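Local coordinates for HRDC domain-containing protein (Bifidobacterium adolescentis ATCC 15703, PDB 3CYM) that is uncharacterised but, as a ribonuclease D-like protein with an HRDC domain, probably binds nucleic acids and trims them from the 3' end, at residues A[241-244]-A[245-249]. Residues are numbered along the deposited sequence; the frame is centred on the assembly and turned at random.
Sequences WTRR and DELAR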
loop_
_atom_site.group_PDB
_atom_site.type_symbol
_atom_site.label_atom_id
_atom_site.label_comp_id
_atom_site.label_asym_id
_atom_site.label_seq_id
_atom_site.Cartn_x
_atom_site.Cartn_y
_atom_site.Cartn_z
ATOM N N TRP A 241 19.059 10.803 -5.779
ATOM C CA TRP A 241 18.017 9.995 -5.151
ATOM C C TRP A 241 18.492 9.383 -3.839
ATOM O O TRP A 241 17.745 9.373 -2.853
ATOM C CB TRP A 241 17.531 8.867 -6.074
ATOM C CG TRP A 241 16.325 8.138 -5.528
ATOM C CD1 TRP A 241 15.008 8.393 -5.827
ATOM C CD2 TRP A 241 16.316 7.048 -4.581
ATOM N NE1 TRP A 241 14.191 7.539 -5.129
ATOM C CE2 TRP A 241 14.962 6.704 -4.358
ATOM C CE3 TRP A 241 17.321 6.328 -3.905
ATOM C CZ2 TRP A 241 14.583 5.666 -3.485
ATOM C CZ3 TRP A 241 16.948 5.302 -3.024
ATOM C CH2 TRP A 241 15.587 4.983 -2.828
ATOM N N THR A 242 19.713 8.846 -3.854
ATOM C CA THR A 242 20.283 8.139 -2.711
ATOM C C THR A 242 20.492 9.068 -1.524
ATOM O O THR A 242 20.054 8.754 -0.408
ATOM C CB THR A 242 21.618 7.457 -3.084
ATOM O OG1 THR A 242 21.398 6.561 -4.179
ATOM C CG2 THR A 242 22.198 6.678 -1.900
ATOM N N ARG A 243 21.149 10.203 -1.763
ATOM C CA ARG A 243 21.395 11.164 -0.692
ATOM C C ARG A 243 20.092 11.771 -0.163
ATOM O O ARG A 243 19.928 11.914 1.044
ATOM C CB ARG A 243 22.398 12.235 -1.116
ATOM C CG ARG A 243 22.839 13.180 0.009
ATOM C CD ARG A 243 23.291 12.465 1.288
ATOM N NE ARG A 243 23.749 13.428 2.293
ATOM C CZ ARG A 243 23.819 13.213 3.606
ATOM N NH1 ARG A 243 23.428 12.060 4.144
ATOM N NH2 ARG A 243 24.261 14.182 4.396
ATOM N N ARG A 244 19.164 12.089 -1.068
ATOM C CA ARG A 244 17.831 12.565 -0.690
ATOM C C ARG A 244 17.099 11.545 0.191
ATOM O O ARG A 244 16.402 11.924 1.117
ATOM C CB ARG A 244 17.006 12.885 -1.944
ATOM C CG ARG A 244 15.639 13.505 -1.695
ATOM C CD ARG A 244 14.863 13.650 -2.988
ATOM N NE ARG A 244 14.346 12.382 -3.504
ATOM C CZ ARG A 244 13.461 12.284 -4.496
ATOM N NH1 ARG A 244 13.054 11.091 -4.904
ATOM N NH2 ARG A 244 12.979 13.375 -5.083
ATOM N N ASP A 245 17.283 10.258 -0.094
ATOM C CA ASP A 245 16.633 9.190 0.675
ATOM C C ASP A 245 17.214 9.043 2.084
ATOM O O ASP A 245 16.475 8.809 3.037
ATOM C CB ASP A 245 16.712 7.860 -0.077
ATOM C CG ASP A 245 15.889 6.767 0.578
ATOM O OD1 ASP A 245 14.644 6.811 0.482
ATOM O OD2 ASP A 245 16.497 5.859 1.175
ATOM N N GLU A 246 18.532 9.182 2.200
ATOM C CA GLU A 246 19.225 9.152 3.495
ATOM C C GLU A 246 18.743 10.271 4.407
ATOM O O GLU A 246 18.360 10.026 5.554
ATOM C CB GLU A 246 20.735 9.294 3.295
ATOM C CG GLU A 246 21.395 8.114 2.622
ATOM C CD GLU A 246 22.851 8.363 2.305
ATOM O OE1 GLU A 246 23.400 9.401 2.743
ATOM O OE2 GLU A 246 23.446 7.512 1.608
ATOM N N LEU A 247 18.758 11.488 3.868
ATOM C CA LEU A 247 18.374 12.699 4.591
ATOM C C LEU A 247 16.888 12.752 4.903
ATOM O O LEU A 247 16.489 13.318 5.909
ATOM C CB LEU A 247 18.787 13.940 3.798
ATOM C CG LEU A 247 20.301 14.189 3.734
ATOM C CD1 LEU A 247 20.685 15.176 2.655
ATOM C CD2 LEU A 247 20.836 14.657 5.080
ATOM N N ALA A 248 16.071 12.160 4.040
ATOM C CA ALA A 248 14.629 12.097 4.270
ATOM C C ALA A 248 14.293 11.160 5.425
ATOM O O ALA A 248 13.364 11.424 6.191
ATOM C CB ALA A 248 13.914 11.673 3.017
ATOM N N ARG A 249 15.052 10.070 5.536
ATOM C CA ARG A 249 14.889 9.088 6.610
ATOM C C ARG A 249 15.417 9.642 7.932
ATOM O O ARG A 249 14.792 9.473 8.979
ATOM C CB ARG A 249 15.619 7.789 6.253
ATOM C CG ARG A 249 15.433 6.654 7.262
ATOM C CD ARG A 249 16.359 5.470 6.996
ATOM N NE ARG A 249 15.954 4.690 5.826
ATOM C CZ ARG A 249 16.523 4.767 4.623
ATOM N NH1 ARG A 249 16.073 4.008 3.630
ATOM N NH2 ARG A 249 17.540 5.594 4.405
#
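With CG of R243 anti to the backbone N and its chain bent at the next bond (chi2 50°), the guanidinium is carried along the helix to meet both E246 and L247. NH1 makes a salt bridge with OE1 of E246 at 3.0 Å; OE1 is met nearly along its C-O axis but sits somewhat out of the guanidinium plane. The two flat groups are steeply inclined, 70° apart. Over one face of the same guanidinium sits CD2 of L247, 3.5 Å from NH2; arginine suits this place because its flat cation offers an edge to a carboxylate and a face to a methyl group. On another side of the helix, W241 and D245 run side by side, the carboxylate only 9° from parallel with the indole. CB of D245 makes a CH-pi contact over the six-membered ring, 4.1 Å from its centroid; the broad indole can take it on one face while also touching P217, W218 and V221.

All this decorates about two and a half turns of helix 231-250 in the HRDC domain, a helical module often associated with nucleic acid binding. Successive i to i+4 backbone bonds join the turns, L247 N to R243 O being nearly straight. A short aspartate keeps its carboxylate close to the helix, where OD1 is hydrogen-bonded by Y53 and OD2 takes a weak bond from NH1 of R249. NH2 of R244, on a chain long enough to leave the helix, forms a salt bridge with D261 and a hydrogen bond with the carbonyl of L259.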